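Local coordinates for amidohydrolase (Xanthomonas campestris pv. campestris, PDB 4DZH), which probably deaminates 5'-methylthioadenosine or related adenosines, using zinc bound in a TIM-barrel fold, at residues L129-T134 / V410-I415; Y150-R156 / W188-I194. All blocks are in the same frame, centred on the assembly; numbering follows the deposited sequence.

Contact 1 of 2, residues L129-T134 / V410-I415; sequences LRGGTT and VTDVWI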
ATOM      1  N   LEU A 129     -14.501   0.696  -8.953  1.00 14.92           N
ATOM      2  CA  LEU A 129     -15.701   0.438  -8.128  1.00 16.09           C
ATOM      3  C   LEU A 129     -15.404  -0.549  -6.995  1.00 14.56           C
ATOM      4  O   LEU A 129     -15.796  -0.344  -5.854  1.00 16.86           O
ATOM      5  CB  LEU A 129     -16.879  -0.091  -8.955  1.00 14.91           C
ATOM      6  CG  LEU A 129     -17.437   0.927  -9.941  1.00 14.05           C
ATOM      7  CD1 LEU A 129     -18.389   0.285 -10.950  1.00 15.62           C
ATOM      8  CD2 LEU A 129     -18.129   2.068  -9.159  1.00 12.46           C
ATOM      9  N   ARG A 130     -14.629  -1.585  -7.314  1.00 12.93           N
ATOM     10  CA  ARG A 130     -14.323  -2.636  -6.332  1.00 14.98           C
ATOM     11  C   ARG A 130     -13.475  -2.075  -5.169  1.00 12.16           C
ATOM     12  O   ARG A 130     -13.444  -2.626  -4.056  1.00 17.62           O
ATOM     13  CB  ARG A 130     -13.660  -3.827  -7.022  1.00 14.65           C
ATOM     14  CG  ARG A 130     -14.694  -4.752  -7.749  1.00 16.71           C
ATOM     15  CD  ARG A 130     -14.066  -5.587  -8.827  1.00 16.44           C
ATOM     16  NE  ARG A 130     -13.000  -6.465  -8.334  1.00 16.33           N
ATOM     17  CZ  ARG A 130     -13.157  -7.741  -7.985  1.00 19.02           C
ATOM     18  NH1 ARG A 130     -14.357  -8.330  -8.016  1.00 20.40           N
ATOM     19  NH2 ARG A 130     -12.088  -8.440  -7.607  1.00 21.38           N
ATOM     20  N   GLY A 131     -12.828  -0.923  -5.438  1.00 12.08           N
ATOM     21  CA  GLY A 131     -11.997  -0.267  -4.463  1.00 15.55           C
ATOM     22  C   GLY A 131     -12.537   1.029  -3.933  1.00 11.36           C
ATOM     23  O   GLY A 131     -11.791   1.819  -3.351  1.00 14.52           O
ATOM     24  N   GLY A 132     -13.822   1.278  -4.183  1.00 13.19           N
ATOM     25  CA  GLY A 132     -14.475   2.450  -3.601  1.00 13.49           C
ATOM     26  C   GLY A 132     -14.147   3.792  -4.245  1.00 12.36           C
ATOM     27  O   GLY A 132     -14.430   4.841  -3.621  1.00 14.18           O
ATOM     28  N   THR A 133     -13.637   3.781  -5.472  1.00 11.54           N
ATOM     29  CA  THR A 133     -13.460   5.040  -6.227  1.00 13.09           C
ATOM     30  C   THR A 133     -14.684   5.232  -7.104  1.00 13.47           C
ATOM     31  O   THR A 133     -15.115   4.290  -7.836  1.00 14.37           O
ATOM     32  CB  THR A 133     -12.208   4.974  -7.101  1.00 12.69           C
ATOM     33  OG1 THR A 133     -11.052   4.968  -6.261  1.00 13.27           O
ATOM     34  CG2 THR A 133     -12.103   6.220  -8.061  1.00 12.59           C
ATOM     35  N   THR A 134     -15.251   6.455  -7.088  1.00 14.32           N
ATOM     36  CA  THR A 134     -16.522   6.730  -7.773  1.00 15.51           C
ATOM     37  C   THR A 134     -16.452   7.865  -8.818  1.00 15.16           C
ATOM     38  O   THR A 134     -17.444   8.142  -9.545  1.00 15.17           O
ATOM     39  CB  THR A 134     -17.637   7.134  -6.770  1.00 14.17           C
ATOM     40  OG1 THR A 134     -17.157   8.194  -5.915  1.00 17.43           O
ATOM     41  CG2 THR A 134     -18.005   5.951  -5.899  1.00 15.67           C
ATOM     42  N   VAL A 410     -14.038  -2.605   0.814  1.00 15.52           N
ATOM     43  CA  VAL A 410     -15.214  -1.943   0.237  1.00 13.95           C
ATOM     44  C   VAL A 410     -16.282  -2.973  -0.090  1.00 19.19           C
ATOM     45  O   VAL A 410     -16.020  -3.931  -0.824  1.00 19.94           O
ATOM     46  CB  VAL A 410     -14.810  -1.154  -1.047  1.00 14.61           C
ATOM     47  CG1 VAL A 410     -16.044  -0.616  -1.787  1.00 18.64           C
ATOM     48  CG2 VAL A 410     -13.829  -0.003  -0.662  1.00 18.28           C
ATOM     49  N   THR A 411     -17.501  -2.804   0.414  1.00 17.40           N
ATOM     50  CA  THR A 411     -18.547  -3.784   0.114  1.00 17.93           C
ATOM     51  C   THR A 411     -19.686  -3.271  -0.736  1.00 18.63           C
ATOM     52  O   THR A 411     -20.254  -4.007  -1.530  1.00 18.66           O
ATOM     53  CB  THR A 411     -19.152  -4.356   1.400  1.00 19.35           C
ATOM     54  OG1 THR A 411     -19.676  -3.286   2.197  1.00 22.35           O
ATOM     55  CG2 THR A 411     -18.069  -5.125   2.208  1.00 20.75           C
ATOM     56  N   ASP A 412     -19.959  -1.984  -0.626  1.00 19.15           N
ATOM     57  CA  ASP A 412     -21.049  -1.394  -1.406  1.00 17.71           C
ATOM     58  C   ASP A 412     -20.673   0.004  -1.898  1.00 14.83           C
ATOM     59  O   ASP A 412     -20.025   0.748  -1.179  1.00 18.85           O
ATOM     60  CB  ASP A 412     -22.346  -1.329  -0.586  1.00 20.44           C
ATOM     61  CG  ASP A 412     -22.779  -2.716  -0.034  1.00 20.78           C
ATOM     62  OD1 ASP A 412     -23.515  -3.468  -0.723  1.00 23.02           O
ATOM     63  OD2 ASP A 412     -22.342  -3.058   1.077  1.00 25.77           O
ATOM     64  N   VAL A 413     -21.125   0.285  -3.101  1.00 14.43           N
ATOM     65  CA  VAL A 413     -20.845   1.547  -3.779  1.00 16.15           C
ATOM     66  C   VAL A 413     -22.075   2.025  -4.532  1.00 15.71           C
ATOM     67  O   VAL A 413     -22.720   1.259  -5.291  1.00 18.54           O
ATOM     68  CB  VAL A 413     -19.730   1.329  -4.803  1.00 16.11           C
ATOM     69  CG1 VAL A 413     -19.540   2.601  -5.644  1.00 18.69           C
ATOM     70  CG2 VAL A 413     -18.458   0.948  -4.078  1.00 18.15           C
ATOM     71  N   TRP A 414     -22.397   3.300  -4.346  1.00 19.95           N
ATOM     72  CA  TRP A 414     -23.462   3.959  -5.105  1.00 19.60           C
ATOM     73  C   TRP A 414     -22.892   5.191  -5.780  1.00 16.06           C
ATOM     74  O   TRP A 414     -22.057   5.890  -5.185  1.00 16.19           O
ATOM     75  CB  TRP A 414     -24.572   4.448  -4.187  1.00 17.78           C
ATOM     76  CG  TRP A 414     -25.291   3.379  -3.418  1.00 20.23           C
ATOM     77  CD1 TRP A 414     -26.504   2.804  -3.740  1.00 19.63           C
ATOM     78  CD2 TRP A 414     -24.880   2.789  -2.186  1.00 20.74           C
ATOM     79  NE1 TRP A 414     -26.867   1.890  -2.772  1.00 27.49           N
ATOM     80  CE2 TRP A 414     -25.902   1.874  -1.801  1.00 22.19           C
ATOM     81  CE3 TRP A 414     -23.769   2.959  -1.353  1.00 22.90           C
ATOM     82  CZ2 TRP A 414     -25.805   1.098  -0.647  1.00 23.87           C
ATOM     83  CZ3 TRP A 414     -23.685   2.172  -0.180  1.00 26.18           C
ATOM     84  CH2 TRP A 414     -24.703   1.271   0.152  1.00 23.06           C
ATOM     85  N   ILE A 415     -23.375   5.461  -6.997  1.00 14.71           N
ATOM     86  CA  ILE A 415     -23.033   6.681  -7.752  1.00 14.28           C
ATOM     87  C   ILE A 415     -24.357   7.307  -8.165  1.00 17.51           C
ATOM     88  O   ILE A 415     -25.182   6.680  -8.867  1.00 16.78           O
ATOM     89  CB  ILE A 415     -22.163   6.416  -9.003  1.00 17.36           C
ATOM     90  CG1 ILE A 415     -20.870   5.699  -8.592  1.00 20.71           C
ATOM     91  CG2 ILE A 415     -21.850   7.749  -9.788  1.00 16.39           C
ATOM     92  CD1 ILE A 415     -19.860   5.513  -9.766  1.00 20.04           C
TER
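The methyl of T134 meets V413 and I415 together: CG2 lies 3.7 Å from V413 CG1 and 3.9 Å from I415 CG1. With chi1 at 51°, T134 CG2 stands anti to the carbonyl carbon, and this turns the methyl to the two neighbours; the threonine lies alongside V413 and I415, pointing the opposite way to each. V413 divides its two branches. Its CG1 shares the apolar patch with L129, whose CD2 approaches at 3.8 Å with the two side chains crossing at about a right angle, while its CG2 presses on L129 O at 3.5 Å. The same oxygen, L129 O, takes a hydrogen bond from G132 N in the Schellman motif that ends helix 114-130, G132 taking the positive phi of its C-prime position. At the far end V410 covers the turn itself: CB is 3.6 Å from R130 O, and CG2 stands 3.7 Å from G131 C. R424 NH1 bonds to both R130 O and V410 O, so one arginine bridges the two backbones, and R130 forms a salt bridge with E390 of the second subunit. No hydrogen bond runs directly between the segments. The contact thus illustrates how the turn from a helix into a barrel strand can be joined to a strand far off in the sequence by branched aliphatic side chains and a threonine methyl: cohesion comes from shape and burial.

Contact 2 of 2, residues Y150-R156 / W188-I194; sequences YKQHGFR and WRDDPLI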
ATOM      1  N   TYR A 150     -17.835   5.860 -19.578  1.00 16.82           N
ATOM      2  CA  TYR A 150     -18.181   6.254 -18.216  1.00 14.36           C
ATOM      3  C   TYR A 150     -19.709   6.473 -18.055  1.00 16.70           C
ATOM      4  O   TYR A 150     -20.287   5.996 -17.079  1.00 15.88           O
ATOM      5  CB  TYR A 150     -17.408   7.507 -17.801  1.00 13.34           C
ATOM      6  CG  TYR A 150     -15.932   7.233 -17.512  1.00 11.82           C
ATOM      7  CD1 TYR A 150     -15.515   6.295 -16.578  1.00 11.74           C
ATOM      8  CD2 TYR A 150     -14.951   7.965 -18.171  1.00 11.82           C
ATOM      9  CE1 TYR A 150     -14.175   6.077 -16.312  1.00 14.07           C
ATOM     10  CE2 TYR A 150     -13.605   7.743 -17.889  1.00 14.08           C
ATOM     11  CZ  TYR A 150     -13.237   6.804 -16.980  1.00 16.13           C
ATOM     12  OH  TYR A 150     -11.907   6.544 -16.668  1.00 17.08           O
ATOM     13  N   LYS A 151     -20.320   7.186 -19.009  1.00 16.30           N
ATOM     14  CA  LYS A 151     -21.748   7.524 -18.949  1.00 17.38           C
ATOM     15  C   LYS A 151     -22.532   6.219 -18.957  1.00 17.16           C
ATOM     16  O   LYS A 151     -23.423   6.029 -18.136  1.00 21.00           O
ATOM     17  CB  LYS A 151     -22.141   8.385 -20.132  1.00 17.76           C
ATOM     18  CG  LYS A 151     -23.629   8.765 -20.111  1.00 19.25           C
ATOM     19  CD  LYS A 151     -23.965   9.547 -18.846  1.00 20.92           C
ATOM     20  CE  LYS A 151     -25.462   9.998 -18.832  1.00 31.20           C
ATOM     21  NZ  LYS A 151     -25.706  11.157 -17.941  1.00 34.61           N
ATOM     22  N   GLN A 152     -22.185   5.294 -19.850  1.00 19.08           N
ATOM     23  CA  GLN A 152     -22.934   4.013 -19.942  1.00 20.83           C
ATOM     24  C   GLN A 152     -22.900   3.231 -18.607  1.00 20.90           C
ATOM     25  O   GLN A 152     -23.873   2.553 -18.211  1.00 23.54           O
ATOM     26  CB  GLN A 152     -22.340   3.177 -21.094  1.00 25.68           C
ATOM     27  CG  GLN A 152     -22.908   1.761 -21.270  1.00 37.06           C
ATOM     28  CD  GLN A 152     -21.905   0.819 -21.951  1.00 45.83           C
ATOM     29  OE1 GLN A 152     -21.020   1.272 -22.699  1.00 50.74           O
ATOM     30  NE2 GLN A 152     -22.027  -0.500 -21.679  1.00 44.62           N
ATOM     31  N   HIS A 153     -21.785   3.326 -17.880  1.00 17.03           N
ATOM     32  CA  HIS A 153     -21.655   2.610 -16.635  1.00 16.52           C
ATOM     33  C   HIS A 153     -22.135   3.398 -15.431  1.00 15.65           C
ATOM     34  O   HIS A 153     -22.000   2.935 -14.266  1.00 19.64           O
ATOM     35  CB  HIS A 153     -20.187   2.177 -16.400  1.00 18.36           C
ATOM     36  CG  HIS A 153     -19.755   1.046 -17.274  1.00 20.68           C
ATOM     37  ND1 HIS A 153     -19.313   1.227 -18.560  1.00 22.34           N
ATOM     38  CD2 HIS A 153     -19.799  -0.293 -17.071  1.00 26.10           C
ATOM     39  CE1 HIS A 153     -19.049   0.046 -19.103  1.00 22.37           C
ATOM     40  NE2 HIS A 153     -19.343  -0.887 -18.223  1.00 28.04           N
ATOM     41  N   GLY A 154     -22.648   4.595 -15.677  1.00 16.67           N
ATOM     42  CA  GLY A 154     -23.026   5.449 -14.575  1.00 19.44           C
ATOM     43  C   GLY A 154     -21.917   5.921 -13.657  1.00 20.46           C
ATOM     44  O   GLY A 154     -22.133   6.078 -12.467  1.00 20.71           O
ATOM     45  N   PHE A 155     -20.731   6.179 -14.216  1.00 15.68           N
ATOM     46  CA  PHE A 155     -19.557   6.454 -13.417  1.00 16.20           C
ATOM     47  C   PHE A 155     -19.165   7.915 -13.642  1.00 16.36           C
ATOM     48  O   PHE A 155     -19.206   8.371 -14.774  1.00 20.00           O
ATOM     49  CB  PHE A 155     -18.418   5.489 -13.827  1.00 18.00           C
ATOM     50  CG  PHE A 155     -17.227   5.526 -12.906  1.00 12.81           C
ATOM     51  CD1 PHE A 155     -16.254   6.527 -13.003  1.00 13.16           C
ATOM     52  CD2 PHE A 155     -17.084   4.557 -11.932  1.00 13.51           C
ATOM     53  CE1 PHE A 155     -15.173   6.559 -12.118  1.00 15.57           C
ATOM     54  CE2 PHE A 155     -16.005   4.587 -11.015  1.00 14.58           C
ATOM     55  CZ  PHE A 155     -15.036   5.581 -11.123  1.00 15.35           C
ATOM     56  N   ARG A 156     -18.858   8.649 -12.560  1.00 15.10           N
ATOM     57  CA  ARG A 156     -18.635  10.089 -12.687  1.00 16.39           C
ATOM     58  C   ARG A 156     -17.229  10.410 -13.199  1.00 15.40           C
ATOM     59  O   ARG A 156     -16.241   9.803 -12.787  1.00 15.82           O
ATOM     60  CB  ARG A 156     -18.861  10.761 -11.332  1.00 14.99           C
ATOM     61  CG  ARG A 156     -19.092  12.286 -11.434  1.00 17.52           C
ATOM     62  CD  ARG A 156     -19.419  12.847 -10.059  1.00 17.51           C
ATOM     63  NE  ARG A 156     -20.588  12.189  -9.491  1.00 17.58           N
ATOM     64  CZ  ARG A 156     -21.847  12.476  -9.835  1.00 17.87           C
ATOM     65  NH1 ARG A 156     -22.108  13.392 -10.780  1.00 21.41           N
ATOM     66  NH2 ARG A 156     -22.851  11.834  -9.252  1.00 19.97           N
ATOM     67  N   TRP A 188     -21.247  16.962 -24.244  1.00 25.17           N
ATOM     68  CA  TRP A 188     -21.433  16.687 -22.815  1.00 21.17           C
ATOM     69  C   TRP A 188     -21.808  17.917 -21.992  1.00 26.64           C
ATOM     70  O   TRP A 188     -21.814  17.846 -20.765  1.00 30.06           O
ATOM     71  CB  TRP A 188     -20.190  15.957 -22.221  1.00 19.31           C
ATOM     72  CG  TRP A 188     -20.015  14.606 -22.888  1.00 20.30           C
ATOM     73  CD1 TRP A 188     -19.155  14.289 -23.908  1.00 21.01           C
ATOM     74  CD2 TRP A 188     -20.825  13.458 -22.685  1.00 21.87           C
ATOM     75  NE1 TRP A 188     -19.326  12.986 -24.294  1.00 22.44           N
ATOM     76  CE2 TRP A 188     -20.357  12.450 -23.562  1.00 21.14           C
ATOM     77  CE3 TRP A 188     -21.871  13.157 -21.807  1.00 21.77           C
ATOM     78  CZ2 TRP A 188     -20.914  11.170 -23.602  1.00 20.04           C
ATOM     79  CZ3 TRP A 188     -22.419  11.862 -21.839  1.00 21.26           C
ATOM     80  CH2 TRP A 188     -21.937  10.896 -22.738  1.00 22.59           C
ATOM     81  N   ARG A 189     -22.170  19.028 -22.646  1.00 27.64           N
ATOM     82  CA  ARG A 189     -22.587  20.190 -21.846  1.00 28.83           C
ATOM     83  C   ARG A 189     -23.825  19.835 -20.987  1.00 29.66           C
ATOM     84  O   ARG A 189     -24.767  19.163 -21.432  1.00 32.96           O
ATOM     85  CB  ARG A 189     -22.819  21.445 -22.701  1.00 37.32           C
ATOM     86  CG  ARG A 189     -23.595  21.163 -23.935  1.00 42.40           C
ATOM     87  CD  ARG A 189     -24.020  22.444 -24.653  1.00 48.75           C
ATOM     88  NE  ARG A 189     -24.010  22.237 -26.101  1.00 53.06           N
ATOM     89  CZ  ARG A 189     -23.195  22.877 -26.940  1.00 57.06           C
ATOM     90  NH1 ARG A 189     -22.325  23.774 -26.468  1.00 58.51           N
ATOM     91  NH2 ARG A 189     -23.255  22.634 -28.251  1.00 56.57           N
ATOM     92  N   ASP A 190     -23.779  20.259 -19.735  1.00 28.58           N
ATOM     93  CA  ASP A 190     -24.871  20.052 -18.796  1.00 33.70           C
ATOM     94  C   ASP A 190     -25.225  18.598 -18.513  1.00 31.95           C
ATOM     95  O   ASP A 190     -26.342  18.312 -18.065  1.00 33.73           O
ATOM     96  CB  ASP A 190     -26.129  20.809 -19.239  1.00 39.45           C
ATOM     97  CG  ASP A 190     -25.863  22.285 -19.462  1.00 50.11           C
ATOM     98  OD1 ASP A 190     -25.206  22.918 -18.598  1.00 54.21           O
ATOM     99  OD2 ASP A 190     -26.293  22.814 -20.508  1.00 54.57           O
ATOM    100  N   ASP A 191     -24.287  17.666 -18.716  1.00 23.04           N
ATOM    101  CA  ASP A 191     -24.583  16.296 -18.319  1.00 19.99           C
ATOM    102  C   ASP A 191     -24.317  16.173 -16.823  1.00 20.72           C
ATOM    103  O   ASP A 191     -23.348  16.751 -16.321  1.00 24.90           O
ATOM    104  CB  ASP A 191     -23.676  15.318 -19.063  1.00 20.06           C
ATOM    105  CG  ASP A 191     -24.085  13.876 -18.848  1.00 21.62           C
ATOM    106  OD1 ASP A 191     -23.610  13.226 -17.863  1.00 22.58           O
ATOM    107  OD2 ASP A 191     -24.907  13.377 -19.655  1.00 26.68           O
ATOM    108  N   PRO A 192     -25.199  15.461 -16.093  1.00 21.36           N
ATOM    109  CA  PRO A 192     -25.013  15.381 -14.629  1.00 22.94           C
ATOM    110  C   PRO A 192     -23.839  14.499 -14.155  1.00 21.91           C
ATOM    111  O   PRO A 192     -23.362  14.663 -13.029  1.00 24.33           O
ATOM    112  CB  PRO A 192     -26.329  14.768 -14.147  1.00 25.19           C
ATOM    113  CG  PRO A 192     -26.824  13.967 -15.295  1.00 24.54           C
ATOM    114  CD  PRO A 192     -26.413  14.745 -16.533  1.00 27.87           C
ATOM    115  N   LEU A 193     -23.407  13.571 -14.994  1.00 19.55           N
ATOM    116  CA  LEU A 193     -22.320  12.656 -14.649  1.00 18.98           C
ATOM    117  C   LEU A 193     -20.952  13.042 -15.258  1.00 16.63           C
ATOM    118  O   LEU A 193     -19.920  12.852 -14.601  1.00 19.29           O
ATOM    119  CB  LEU A 193     -22.695  11.233 -15.062  1.00 22.00           C
ATOM    120  CG  LEU A 193     -23.397  10.331 -14.039  1.00 28.14           C
ATOM    121  CD1 LEU A 193     -23.749   8.980 -14.670  1.00 31.38           C
ATOM    122  CD2 LEU A 193     -22.583  10.144 -12.761  1.00 25.32           C
ATOM    123  N   ILE A 194     -20.962  13.521 -16.506  1.00 17.72           N
ATOM    124  CA  ILE A 194     -19.749  13.768 -17.284  1.00 17.04           C
ATOM    125  C   ILE A 194     -19.570  15.250 -17.521  1.00 20.71           C
ATOM    126  O   ILE A 194     -20.512  15.955 -17.978  1.00 20.38           O
ATOM    127  CB  ILE A 194     -19.820  13.093 -18.654  1.00 18.89           C
ATOM    128  CG1 ILE A 194     -20.163  11.584 -18.532  1.00 18.97           C
ATOM    129  CG2 ILE A 194     -18.525  13.373 -19.463  1.00 23.14           C
ATOM    130  CD1 ILE A 194     -19.146  10.783 -17.755  1.00 19.58           C
TER
HETATM  131  O   HOH W   1     -25.167  12.842 -10.911  1.00 22.86           O
HETATM  132  O   HOH W   2     -20.326  15.273 -12.410  1.00 25.99           O
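D191 OD1 is gripped by L193 N at 2.9 Å and I194 N at 3.0 Å, an Asx turn and an Asx motif sharing one oxygen. Both donors come on its anti side, from opposite faces of the carboxylate plane. K151 NZ joins from across the contact, its stronger bond going to D191 OD2 at 2.9 Å on the syn side, 18° out of plane; its bond to OD1 is weak. K151 CB lies 3.6 Å from W188 CH2; beyond CG, the bend at chi2 (60°) sends the rest of the chain to the carboxylate. R156 makes the second set of contacts. L193 CD2 covers one guanidinium face off centre, while P192 O lies at its edge, in the guanidinium plane; the NH1 bond to it is weak, bent to 116°. The stronger partner of R156 is D380, through NE; two waters also lie at the guanidinium edge. L193 CD1 packs 3.6 Å from G154 CA, at the Schellman motif closing helix 143-152, and I194 CD1 reaches Y150 CB at 3.7 Å. The contact joins the segments leading into the neighbouring parallel strands 156-163 and 194-200. Fixed by two backbone N-H groups and a lysine, the D191 carboxylate would probably remain ionised, linking the backbone turn it caps to K151 of helix 143-152.

Overall arrangement
Read from the N terminus, the chain passes strand 69-80 and helix 114-130, then enters contact 1 at the turn into strand 133-139. Helix 143-152 and its exit bring in the first half of contact 2; the second half follows helix 174-188, just before strand 194-200, and closes a loop containing strand 156-163 and that helix. Contact 1 closes only much later, when strand 410-415 returns to the early turn, so the small loop lies wholly within the large one. Contact 2 ties successive beta-alpha units of the barrel; contact 1 ties their start to the late strand 410-415, which pairs with 381-385 and 418-422. Their centres are about 17 Å apart, yet they touch: I415 meets G154, and F155 and R156 pack against 133-134.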